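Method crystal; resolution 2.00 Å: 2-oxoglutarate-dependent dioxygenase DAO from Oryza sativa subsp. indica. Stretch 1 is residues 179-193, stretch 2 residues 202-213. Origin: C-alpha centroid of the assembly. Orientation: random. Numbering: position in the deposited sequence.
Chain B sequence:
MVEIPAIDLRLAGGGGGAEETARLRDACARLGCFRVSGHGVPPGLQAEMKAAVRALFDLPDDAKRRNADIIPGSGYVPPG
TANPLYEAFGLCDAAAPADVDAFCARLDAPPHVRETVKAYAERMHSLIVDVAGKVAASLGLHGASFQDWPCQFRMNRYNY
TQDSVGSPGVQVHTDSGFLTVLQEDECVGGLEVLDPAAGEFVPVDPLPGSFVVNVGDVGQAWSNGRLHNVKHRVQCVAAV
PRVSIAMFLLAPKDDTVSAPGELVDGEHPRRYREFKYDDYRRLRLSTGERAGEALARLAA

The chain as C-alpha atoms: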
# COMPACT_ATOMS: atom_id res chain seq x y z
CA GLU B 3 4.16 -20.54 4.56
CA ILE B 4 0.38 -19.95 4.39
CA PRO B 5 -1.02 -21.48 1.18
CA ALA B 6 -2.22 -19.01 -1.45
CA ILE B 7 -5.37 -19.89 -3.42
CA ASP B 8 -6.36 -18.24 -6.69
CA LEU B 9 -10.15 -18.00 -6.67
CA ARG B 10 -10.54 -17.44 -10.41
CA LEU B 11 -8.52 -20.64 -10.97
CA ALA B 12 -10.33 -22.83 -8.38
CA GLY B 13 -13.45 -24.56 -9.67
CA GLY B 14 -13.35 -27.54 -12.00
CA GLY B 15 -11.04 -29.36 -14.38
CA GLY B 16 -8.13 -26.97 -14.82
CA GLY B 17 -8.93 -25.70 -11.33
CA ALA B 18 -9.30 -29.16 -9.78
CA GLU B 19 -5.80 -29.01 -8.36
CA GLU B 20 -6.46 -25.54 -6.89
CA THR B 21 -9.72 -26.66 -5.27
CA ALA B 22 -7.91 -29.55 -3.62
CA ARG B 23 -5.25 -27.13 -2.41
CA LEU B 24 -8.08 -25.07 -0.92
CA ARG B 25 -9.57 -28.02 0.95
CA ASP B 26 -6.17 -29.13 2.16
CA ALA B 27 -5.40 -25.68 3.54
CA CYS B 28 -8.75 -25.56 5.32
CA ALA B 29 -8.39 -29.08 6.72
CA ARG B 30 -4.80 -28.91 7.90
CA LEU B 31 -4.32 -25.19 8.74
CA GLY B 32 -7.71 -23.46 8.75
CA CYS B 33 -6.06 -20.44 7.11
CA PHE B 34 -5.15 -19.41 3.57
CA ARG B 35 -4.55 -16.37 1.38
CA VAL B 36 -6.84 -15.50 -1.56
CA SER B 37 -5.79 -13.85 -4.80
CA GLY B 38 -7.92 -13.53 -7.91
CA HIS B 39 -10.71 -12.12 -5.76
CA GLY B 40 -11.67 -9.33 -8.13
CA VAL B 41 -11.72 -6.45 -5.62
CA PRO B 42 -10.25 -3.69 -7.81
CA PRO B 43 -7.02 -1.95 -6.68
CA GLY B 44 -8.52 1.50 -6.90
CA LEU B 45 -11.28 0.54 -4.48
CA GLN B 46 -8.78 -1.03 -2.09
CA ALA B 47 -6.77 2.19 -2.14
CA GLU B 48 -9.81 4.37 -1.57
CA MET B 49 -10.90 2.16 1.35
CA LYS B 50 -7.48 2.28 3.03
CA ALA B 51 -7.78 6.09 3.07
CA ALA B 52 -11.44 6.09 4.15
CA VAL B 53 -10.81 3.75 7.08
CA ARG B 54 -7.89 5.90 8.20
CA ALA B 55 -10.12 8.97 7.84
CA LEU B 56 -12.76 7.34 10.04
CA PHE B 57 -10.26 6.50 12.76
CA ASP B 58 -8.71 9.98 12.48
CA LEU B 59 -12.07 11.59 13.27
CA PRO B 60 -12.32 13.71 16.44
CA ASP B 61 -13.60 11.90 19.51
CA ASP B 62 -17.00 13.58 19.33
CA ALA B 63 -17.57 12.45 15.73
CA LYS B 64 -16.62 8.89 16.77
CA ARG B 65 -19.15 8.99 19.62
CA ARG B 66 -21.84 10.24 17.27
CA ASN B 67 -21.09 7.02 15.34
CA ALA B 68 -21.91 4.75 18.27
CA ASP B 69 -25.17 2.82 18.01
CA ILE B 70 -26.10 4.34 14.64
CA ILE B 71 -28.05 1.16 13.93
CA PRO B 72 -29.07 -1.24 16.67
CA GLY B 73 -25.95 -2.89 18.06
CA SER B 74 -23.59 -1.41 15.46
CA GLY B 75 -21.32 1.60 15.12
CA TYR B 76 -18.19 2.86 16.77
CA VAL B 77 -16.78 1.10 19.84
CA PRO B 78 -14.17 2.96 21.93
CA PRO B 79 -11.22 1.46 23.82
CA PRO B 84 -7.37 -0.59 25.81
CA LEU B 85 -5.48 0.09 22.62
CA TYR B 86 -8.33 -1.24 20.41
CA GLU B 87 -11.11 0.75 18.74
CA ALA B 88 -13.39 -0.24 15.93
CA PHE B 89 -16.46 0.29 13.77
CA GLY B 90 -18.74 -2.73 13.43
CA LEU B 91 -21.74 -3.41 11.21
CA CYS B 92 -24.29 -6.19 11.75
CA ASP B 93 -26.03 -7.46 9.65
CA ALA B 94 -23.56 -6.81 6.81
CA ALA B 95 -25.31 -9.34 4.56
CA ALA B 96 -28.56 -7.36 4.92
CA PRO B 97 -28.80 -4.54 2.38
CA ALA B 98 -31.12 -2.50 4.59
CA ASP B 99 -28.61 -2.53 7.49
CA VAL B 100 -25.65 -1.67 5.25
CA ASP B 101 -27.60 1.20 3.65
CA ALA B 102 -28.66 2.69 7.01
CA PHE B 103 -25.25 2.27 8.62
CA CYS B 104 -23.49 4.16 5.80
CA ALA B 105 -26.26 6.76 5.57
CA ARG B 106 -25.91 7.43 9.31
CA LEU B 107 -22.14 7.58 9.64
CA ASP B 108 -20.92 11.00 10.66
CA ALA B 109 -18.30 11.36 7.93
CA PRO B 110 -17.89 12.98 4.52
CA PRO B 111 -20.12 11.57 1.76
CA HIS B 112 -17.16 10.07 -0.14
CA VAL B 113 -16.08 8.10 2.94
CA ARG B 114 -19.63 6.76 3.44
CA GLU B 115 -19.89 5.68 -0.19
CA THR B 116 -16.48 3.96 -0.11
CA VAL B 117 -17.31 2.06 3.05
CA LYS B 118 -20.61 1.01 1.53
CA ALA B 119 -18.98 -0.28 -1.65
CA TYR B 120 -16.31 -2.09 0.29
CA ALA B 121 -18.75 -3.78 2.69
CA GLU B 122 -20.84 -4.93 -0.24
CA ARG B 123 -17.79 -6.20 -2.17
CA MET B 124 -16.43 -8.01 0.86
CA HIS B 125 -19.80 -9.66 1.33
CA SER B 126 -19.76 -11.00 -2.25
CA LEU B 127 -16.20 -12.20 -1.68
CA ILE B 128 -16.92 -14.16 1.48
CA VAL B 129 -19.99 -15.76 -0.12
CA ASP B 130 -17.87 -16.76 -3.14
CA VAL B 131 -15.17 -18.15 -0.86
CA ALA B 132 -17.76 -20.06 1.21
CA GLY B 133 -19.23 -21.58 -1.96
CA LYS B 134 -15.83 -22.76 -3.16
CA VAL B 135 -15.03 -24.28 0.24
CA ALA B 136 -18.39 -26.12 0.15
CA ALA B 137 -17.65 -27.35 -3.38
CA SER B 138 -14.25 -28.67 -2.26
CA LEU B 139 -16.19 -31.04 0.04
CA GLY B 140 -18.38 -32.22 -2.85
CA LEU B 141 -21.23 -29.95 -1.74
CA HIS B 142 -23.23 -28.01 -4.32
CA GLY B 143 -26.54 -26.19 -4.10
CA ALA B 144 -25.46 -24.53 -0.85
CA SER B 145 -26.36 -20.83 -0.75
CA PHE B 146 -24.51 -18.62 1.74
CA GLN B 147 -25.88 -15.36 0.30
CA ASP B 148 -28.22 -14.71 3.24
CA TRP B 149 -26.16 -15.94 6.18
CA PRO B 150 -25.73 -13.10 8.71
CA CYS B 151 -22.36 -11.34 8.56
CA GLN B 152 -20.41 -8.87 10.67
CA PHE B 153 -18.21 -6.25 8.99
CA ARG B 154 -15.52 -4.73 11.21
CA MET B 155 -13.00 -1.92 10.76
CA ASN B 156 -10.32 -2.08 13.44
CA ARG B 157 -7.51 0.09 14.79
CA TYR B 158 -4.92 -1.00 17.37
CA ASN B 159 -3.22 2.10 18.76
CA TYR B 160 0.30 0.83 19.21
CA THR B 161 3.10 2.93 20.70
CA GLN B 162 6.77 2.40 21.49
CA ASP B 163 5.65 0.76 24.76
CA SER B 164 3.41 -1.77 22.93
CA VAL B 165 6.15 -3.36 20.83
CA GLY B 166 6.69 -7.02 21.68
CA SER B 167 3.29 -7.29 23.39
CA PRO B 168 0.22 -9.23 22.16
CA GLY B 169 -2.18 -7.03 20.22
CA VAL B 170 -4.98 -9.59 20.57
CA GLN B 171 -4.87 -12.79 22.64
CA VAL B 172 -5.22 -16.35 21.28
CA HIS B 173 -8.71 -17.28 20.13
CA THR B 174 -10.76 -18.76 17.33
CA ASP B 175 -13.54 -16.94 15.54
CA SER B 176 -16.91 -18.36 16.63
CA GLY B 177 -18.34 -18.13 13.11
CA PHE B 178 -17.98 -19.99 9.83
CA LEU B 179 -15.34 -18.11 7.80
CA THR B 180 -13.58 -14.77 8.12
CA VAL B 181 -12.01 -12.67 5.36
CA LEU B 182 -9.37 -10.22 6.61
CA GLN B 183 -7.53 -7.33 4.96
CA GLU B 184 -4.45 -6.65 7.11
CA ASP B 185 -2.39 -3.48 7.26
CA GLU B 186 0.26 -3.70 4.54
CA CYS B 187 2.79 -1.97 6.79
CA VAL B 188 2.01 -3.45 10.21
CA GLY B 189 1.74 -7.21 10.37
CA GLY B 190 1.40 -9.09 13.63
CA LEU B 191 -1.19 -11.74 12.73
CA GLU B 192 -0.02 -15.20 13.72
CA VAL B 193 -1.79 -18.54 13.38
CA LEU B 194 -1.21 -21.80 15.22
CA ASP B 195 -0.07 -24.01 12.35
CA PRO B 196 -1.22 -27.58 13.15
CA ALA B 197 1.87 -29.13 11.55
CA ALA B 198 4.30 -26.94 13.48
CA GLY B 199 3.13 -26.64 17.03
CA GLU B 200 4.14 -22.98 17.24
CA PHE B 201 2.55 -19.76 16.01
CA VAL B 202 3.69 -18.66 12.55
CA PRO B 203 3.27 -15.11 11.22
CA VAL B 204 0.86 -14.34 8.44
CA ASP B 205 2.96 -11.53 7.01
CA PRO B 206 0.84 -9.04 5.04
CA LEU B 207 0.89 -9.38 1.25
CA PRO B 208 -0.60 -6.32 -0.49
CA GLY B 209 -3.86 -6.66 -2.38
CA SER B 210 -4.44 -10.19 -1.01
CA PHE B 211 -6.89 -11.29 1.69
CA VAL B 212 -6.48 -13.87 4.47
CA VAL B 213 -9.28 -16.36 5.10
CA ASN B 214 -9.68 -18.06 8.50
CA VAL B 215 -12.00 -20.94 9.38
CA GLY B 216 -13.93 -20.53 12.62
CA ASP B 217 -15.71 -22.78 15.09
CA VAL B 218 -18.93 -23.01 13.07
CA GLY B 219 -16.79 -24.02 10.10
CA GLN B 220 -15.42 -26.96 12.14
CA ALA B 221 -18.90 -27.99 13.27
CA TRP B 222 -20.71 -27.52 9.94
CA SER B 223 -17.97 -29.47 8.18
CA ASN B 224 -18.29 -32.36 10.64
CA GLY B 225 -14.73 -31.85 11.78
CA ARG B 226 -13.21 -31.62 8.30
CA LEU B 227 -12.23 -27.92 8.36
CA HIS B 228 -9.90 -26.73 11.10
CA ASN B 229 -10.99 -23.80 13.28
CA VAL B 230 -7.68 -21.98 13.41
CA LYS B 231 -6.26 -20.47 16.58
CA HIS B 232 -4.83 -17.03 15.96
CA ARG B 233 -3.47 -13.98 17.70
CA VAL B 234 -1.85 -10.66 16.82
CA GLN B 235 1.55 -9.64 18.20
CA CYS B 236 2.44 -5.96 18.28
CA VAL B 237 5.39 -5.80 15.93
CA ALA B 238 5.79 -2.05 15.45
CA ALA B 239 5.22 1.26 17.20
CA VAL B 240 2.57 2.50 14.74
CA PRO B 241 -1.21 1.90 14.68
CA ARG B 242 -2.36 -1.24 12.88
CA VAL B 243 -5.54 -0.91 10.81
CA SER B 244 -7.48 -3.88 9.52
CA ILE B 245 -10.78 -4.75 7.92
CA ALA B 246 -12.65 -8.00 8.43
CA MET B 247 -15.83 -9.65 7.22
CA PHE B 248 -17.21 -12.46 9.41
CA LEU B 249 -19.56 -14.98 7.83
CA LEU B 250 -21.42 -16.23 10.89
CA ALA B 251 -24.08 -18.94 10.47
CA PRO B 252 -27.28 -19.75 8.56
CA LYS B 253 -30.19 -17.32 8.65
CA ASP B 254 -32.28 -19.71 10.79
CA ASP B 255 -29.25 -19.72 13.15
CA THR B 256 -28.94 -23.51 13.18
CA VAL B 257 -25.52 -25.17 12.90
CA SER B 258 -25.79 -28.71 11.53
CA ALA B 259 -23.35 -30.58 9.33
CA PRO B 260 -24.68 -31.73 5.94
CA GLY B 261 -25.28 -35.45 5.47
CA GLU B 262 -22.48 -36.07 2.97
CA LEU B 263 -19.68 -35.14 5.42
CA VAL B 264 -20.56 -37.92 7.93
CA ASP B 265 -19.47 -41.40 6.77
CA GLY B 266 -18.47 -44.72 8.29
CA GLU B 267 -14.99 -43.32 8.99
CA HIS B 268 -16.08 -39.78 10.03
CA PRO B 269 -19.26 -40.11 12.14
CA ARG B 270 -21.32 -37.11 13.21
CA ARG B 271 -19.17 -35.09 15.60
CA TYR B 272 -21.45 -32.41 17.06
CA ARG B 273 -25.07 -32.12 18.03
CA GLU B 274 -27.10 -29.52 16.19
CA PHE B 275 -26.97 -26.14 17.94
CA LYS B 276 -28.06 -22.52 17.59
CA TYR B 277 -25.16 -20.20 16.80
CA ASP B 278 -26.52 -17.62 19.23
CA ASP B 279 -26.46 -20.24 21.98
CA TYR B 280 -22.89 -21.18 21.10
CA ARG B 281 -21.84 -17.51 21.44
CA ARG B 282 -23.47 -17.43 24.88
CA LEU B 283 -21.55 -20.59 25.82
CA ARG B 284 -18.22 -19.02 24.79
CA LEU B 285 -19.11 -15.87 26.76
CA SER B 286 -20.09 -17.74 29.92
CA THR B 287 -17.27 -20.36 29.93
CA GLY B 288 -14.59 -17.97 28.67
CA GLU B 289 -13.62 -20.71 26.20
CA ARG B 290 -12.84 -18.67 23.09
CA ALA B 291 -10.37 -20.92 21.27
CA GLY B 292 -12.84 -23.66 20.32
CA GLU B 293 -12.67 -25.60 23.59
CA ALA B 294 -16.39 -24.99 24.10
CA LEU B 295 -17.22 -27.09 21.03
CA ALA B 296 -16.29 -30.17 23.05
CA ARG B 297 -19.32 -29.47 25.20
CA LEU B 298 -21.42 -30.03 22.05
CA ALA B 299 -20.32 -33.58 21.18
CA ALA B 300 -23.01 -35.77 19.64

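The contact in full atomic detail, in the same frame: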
# COMPACT_ATOMS: atom_id res chain seq x y z
N LEU B 179 -16.53 -18.54 8.52
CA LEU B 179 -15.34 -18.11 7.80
C LEU B 179 -15.16 -16.63 8.01
O LEU B 179 -16.15 -15.90 8.13
CB LEU B 179 -15.45 -18.31 6.28
CG LEU B 179 -15.44 -19.73 5.74
CD1 LEU B 179 -15.70 -19.71 4.26
CD2 LEU B 179 -14.13 -20.40 6.08
N THR B 180 -13.91 -16.17 8.00
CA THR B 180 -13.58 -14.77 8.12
C THR B 180 -12.63 -14.35 7.03
O THR B 180 -11.63 -15.04 6.80
CB THR B 180 -12.95 -14.48 9.48
OG1 THR B 180 -13.84 -14.92 10.50
CG2 THR B 180 -12.76 -12.95 9.63
N VAL B 181 -12.92 -13.22 6.35
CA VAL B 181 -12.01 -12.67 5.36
C VAL B 181 -11.42 -11.40 5.94
O VAL B 181 -12.16 -10.49 6.31
CB VAL B 181 -12.68 -12.39 4.00
CG1 VAL B 181 -11.63 -11.91 3.00
CG2 VAL B 181 -13.36 -13.61 3.49
N LEU B 182 -10.09 -11.32 5.97
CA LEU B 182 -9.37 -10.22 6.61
C LEU B 182 -8.53 -9.49 5.56
O LEU B 182 -7.91 -10.12 4.70
CB LEU B 182 -8.43 -10.76 7.72
CG LEU B 182 -8.96 -11.64 8.84
CD1 LEU B 182 -7.78 -12.19 9.64
CD2 LEU B 182 -9.90 -10.88 9.74
N GLN B 183 -8.47 -8.17 5.70
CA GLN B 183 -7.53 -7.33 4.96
C GLN B 183 -6.61 -6.64 5.97
O GLN B 183 -7.03 -5.70 6.65
CB GLN B 183 -8.27 -6.30 4.11
CG GLN B 183 -7.36 -5.29 3.44
CD GLN B 183 -7.45 -5.35 1.93
OE1 GLN B 183 -8.13 -4.54 1.30
NE2 GLN B 183 -6.74 -6.31 1.33
N GLU B 184 -5.37 -7.11 6.07
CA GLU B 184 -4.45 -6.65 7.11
C GLU B 184 -3.72 -5.41 6.63
O GLU B 184 -3.64 -5.11 5.44
CB GLU B 184 -3.45 -7.77 7.46
CG GLU B 184 -2.53 -7.48 8.66
CD GLU B 184 -1.67 -8.68 9.03
OE1 GLU B 184 -1.78 -9.72 8.34
OE2 GLU B 184 -0.91 -8.61 10.01
N ASP B 185 -3.19 -4.66 7.58
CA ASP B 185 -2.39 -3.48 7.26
C ASP B 185 -1.15 -3.91 6.52
O ASP B 185 -0.40 -4.75 7.02
CB ASP B 185 -2.01 -2.77 8.55
CG ASP B 185 -1.72 -1.32 8.33
OD1 ASP B 185 -1.18 -0.99 7.25
OD2 ASP B 185 -2.06 -0.52 9.23
N GLU B 186 -0.93 -3.35 5.32
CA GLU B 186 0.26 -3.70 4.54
C GLU B 186 1.54 -3.43 5.31
O GLU B 186 2.52 -4.17 5.18
CB GLU B 186 0.29 -2.92 3.23
CG GLU B 186 -0.98 -2.99 2.40
CD GLU B 186 -0.89 -2.12 1.15
OE1 GLU B 186 -1.94 -1.59 0.73
OE2 GLU B 186 0.23 -1.97 0.60
N CYS B 187 1.56 -2.38 6.13
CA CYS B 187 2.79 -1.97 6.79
C CYS B 187 3.00 -2.63 8.13
O CYS B 187 4.15 -2.89 8.51
CB CYS B 187 2.77 -0.45 6.96
SG CYS B 187 2.36 0.35 5.39
N VAL B 188 1.94 -2.93 8.86
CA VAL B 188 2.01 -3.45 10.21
C VAL B 188 1.40 -4.85 10.15
O VAL B 188 0.20 -5.00 9.90
CB VAL B 188 1.25 -2.57 11.21
CG1 VAL B 188 1.55 -3.00 12.62
CG2 VAL B 188 1.61 -1.09 10.98
N GLY B 189 2.24 -5.85 10.32
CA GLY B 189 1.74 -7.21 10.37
C GLY B 189 1.25 -7.55 11.76
O GLY B 189 0.47 -6.82 12.37
N GLY B 190 1.74 -8.67 12.28
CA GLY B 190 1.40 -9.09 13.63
C GLY B 190 0.50 -10.30 13.71
O GLY B 190 0.50 -10.97 14.75
N LEU B 191 -0.30 -10.58 12.67
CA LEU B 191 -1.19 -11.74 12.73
C LEU B 191 -0.36 -13.01 12.73
O LEU B 191 0.58 -13.16 11.94
CB LEU B 191 -2.17 -11.76 11.56
CG LEU B 191 -3.15 -12.94 11.55
CD1 LEU B 191 -4.12 -13.01 12.72
CD2 LEU B 191 -3.94 -12.93 10.25
N GLU B 192 -0.71 -13.92 13.62
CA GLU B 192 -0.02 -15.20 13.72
C GLU B 192 -1.10 -16.27 13.88
O GLU B 192 -2.13 -16.04 14.54
CB GLU B 192 0.94 -15.21 14.92
CG GLU B 192 2.11 -14.20 14.82
CD GLU B 192 3.04 -14.31 16.02
OE1 GLU B 192 2.66 -14.99 17.00
OE2 GLU B 192 4.15 -13.73 15.98
N VAL B 193 -0.88 -17.40 13.26
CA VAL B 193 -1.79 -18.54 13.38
C VAL B 193 -1.03 -19.75 13.91
O VAL B 193 0.15 -19.95 13.62
CB VAL B 193 -2.45 -18.88 12.02
CG1 VAL B 193 -3.24 -17.67 11.50
CG2 VAL B 193 -1.38 -19.30 11.05
N VAL B 202 2.93 -19.12 13.71
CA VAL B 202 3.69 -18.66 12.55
C VAL B 202 3.06 -17.37 12.04
O VAL B 202 1.82 -17.25 12.00
CB VAL B 202 3.73 -19.71 11.44
CG1 VAL B 202 4.36 -20.99 11.97
CG2 VAL B 202 2.33 -19.96 10.92
N PRO B 203 3.86 -16.38 11.64
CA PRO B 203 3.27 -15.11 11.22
C PRO B 203 2.56 -15.26 9.89
O PRO B 203 2.93 -16.06 9.03
CB PRO B 203 4.47 -14.17 11.13
CG PRO B 203 5.52 -14.82 12.00
CD PRO B 203 5.32 -16.29 11.82
N VAL B 204 1.48 -14.49 9.75
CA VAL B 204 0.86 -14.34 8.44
C VAL B 204 1.27 -12.93 8.01
O VAL B 204 0.57 -11.94 8.31
CB VAL B 204 -0.67 -14.55 8.51
CG1 VAL B 204 -1.24 -14.54 7.12
CG2 VAL B 204 -0.95 -15.87 9.22
N ASP B 205 2.44 -12.82 7.41
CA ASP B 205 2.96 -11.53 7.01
C ASP B 205 2.05 -10.93 5.94
O ASP B 205 1.61 -11.64 5.03
CB ASP B 205 4.39 -11.67 6.50
CG ASP B 205 5.37 -11.97 7.61
OD1 ASP B 205 5.28 -11.30 8.66
OD2 ASP B 205 6.20 -12.89 7.46
N PRO B 206 1.75 -9.64 6.03
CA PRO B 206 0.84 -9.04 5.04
C PRO B 206 1.42 -9.15 3.63
O PRO B 206 2.64 -9.10 3.43
CB PRO B 206 0.72 -7.57 5.49
CG PRO B 206 1.93 -7.32 6.34
CD PRO B 206 2.30 -8.64 6.97
N LEU B 207 0.52 -9.33 2.67
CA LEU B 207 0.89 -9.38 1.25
C LEU B 207 -0.09 -8.50 0.47
O LEU B 207 -1.27 -8.88 0.34
CB LEU B 207 0.86 -10.81 0.73
CG LEU B 207 1.27 -11.12 -0.70
CD1 LEU B 207 0.41 -10.41 -1.74
CD2 LEU B 207 2.75 -10.80 -0.91
N PRO B 208 0.35 -7.36 -0.08
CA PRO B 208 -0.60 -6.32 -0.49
C PRO B 208 -1.59 -6.82 -1.54
O PRO B 208 -1.28 -7.66 -2.38
CB PRO B 208 0.30 -5.22 -1.07
CG PRO B 208 1.67 -5.49 -0.53
CD PRO B 208 1.75 -6.98 -0.38
N GLY B 209 -2.81 -6.28 -1.46
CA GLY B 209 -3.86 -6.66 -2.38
C GLY B 209 -4.42 -8.06 -2.22
O GLY B 209 -5.31 -8.43 -3.00
N SER B 210 -3.90 -8.86 -1.29
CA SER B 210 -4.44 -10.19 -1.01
C SER B 210 -5.19 -10.16 0.31
O SER B 210 -4.98 -9.26 1.14
CB SER B 210 -3.35 -11.26 -0.91
OG SER B 210 -2.83 -11.31 0.41
N PHE B 211 -6.08 -11.13 0.48
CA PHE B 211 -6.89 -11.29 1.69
C PHE B 211 -6.47 -12.60 2.37
O PHE B 211 -5.98 -13.51 1.72
CB PHE B 211 -8.39 -11.32 1.35
CG PHE B 211 -8.93 -10.00 0.79
CD1 PHE B 211 -9.36 -9.00 1.62
CD2 PHE B 211 -9.05 -9.80 -0.58
CE1 PHE B 211 -9.86 -7.79 1.13
CE2 PHE B 211 -9.56 -8.59 -1.08
CZ PHE B 211 -9.96 -7.58 -0.22
N VAL B 212 -6.63 -12.65 3.68
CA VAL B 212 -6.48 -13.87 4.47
C VAL B 212 -7.86 -14.39 4.82
O VAL B 212 -8.72 -13.61 5.24
CB VAL B 212 -5.65 -13.58 5.73
CG1 VAL B 212 -5.50 -14.82 6.59
CG2 VAL B 212 -4.31 -13.00 5.35
N VAL B 213 -8.06 -15.70 4.70
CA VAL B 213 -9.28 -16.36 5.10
C VAL B 213 -8.99 -17.28 6.28
O VAL B 213 -8.02 -18.06 6.25
CB VAL B 213 -9.92 -17.14 3.94
CG1 VAL B 213 -11.24 -17.79 4.42
CG2 VAL B 213 -10.13 -16.21 2.73
O HOH W 1 -4.40 -8.93 3.77

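Five main-chain hydrogen bonds, in two short antiparallel ladders, join the stretches. In the first, Leu182 and Val212 form a reciprocal pair: Leu182 N to Val212 O is 2.8 Å and Val212 N to Leu182 O 3.0 Å, with N-H...O angles of 163° and 160°. In the second, Val193 N donates to Val202 O (3.0 Å) and Val202 N to Val193 O (2.9 Å), while Val204 N reaches Leu191 O at 2.7 Å and a nearly linear 175°. The register shifts by one residue between the ladders, and loops span the gap. There, a water accepts from Glu184 N (3.1 Å) and donates to Ser210 O (2.7 Å), bridging backbones too far apart to pair directly.

CA-H...O contacts supplement the ladders, the shortest including Val213 CA to Thr180 O at 3.2 Å.

Val181, Leu182, Val193, Val212 and Val213 are buried, and their aliphatic side chains leave no polar group to satisfy. Val181 CG1 lies 3.7 Å from Phe211 CB, and Val193 CG1 lies 3.7 Å from Val204 CG2. Leu191 CD2 meets both Val204 CB (4.0 Å) and Val212 CG1 (4.4 Å), linking the ladders. Gln183 NE2 sits over one face of the Phe211 ring, 3.5 Å from Phe211 CE1.

Pro206 points toward the first stretch, its CB 3.4 Å from Asp185 O and its CG 3.4 Å from Glu186 O, while Gly189 CA lies 3.7 Å from Pro206 CD; an ideal CB on Gly189 would lie a tight 3.0 Å from that atom. Altogether 1012 Å² is buried.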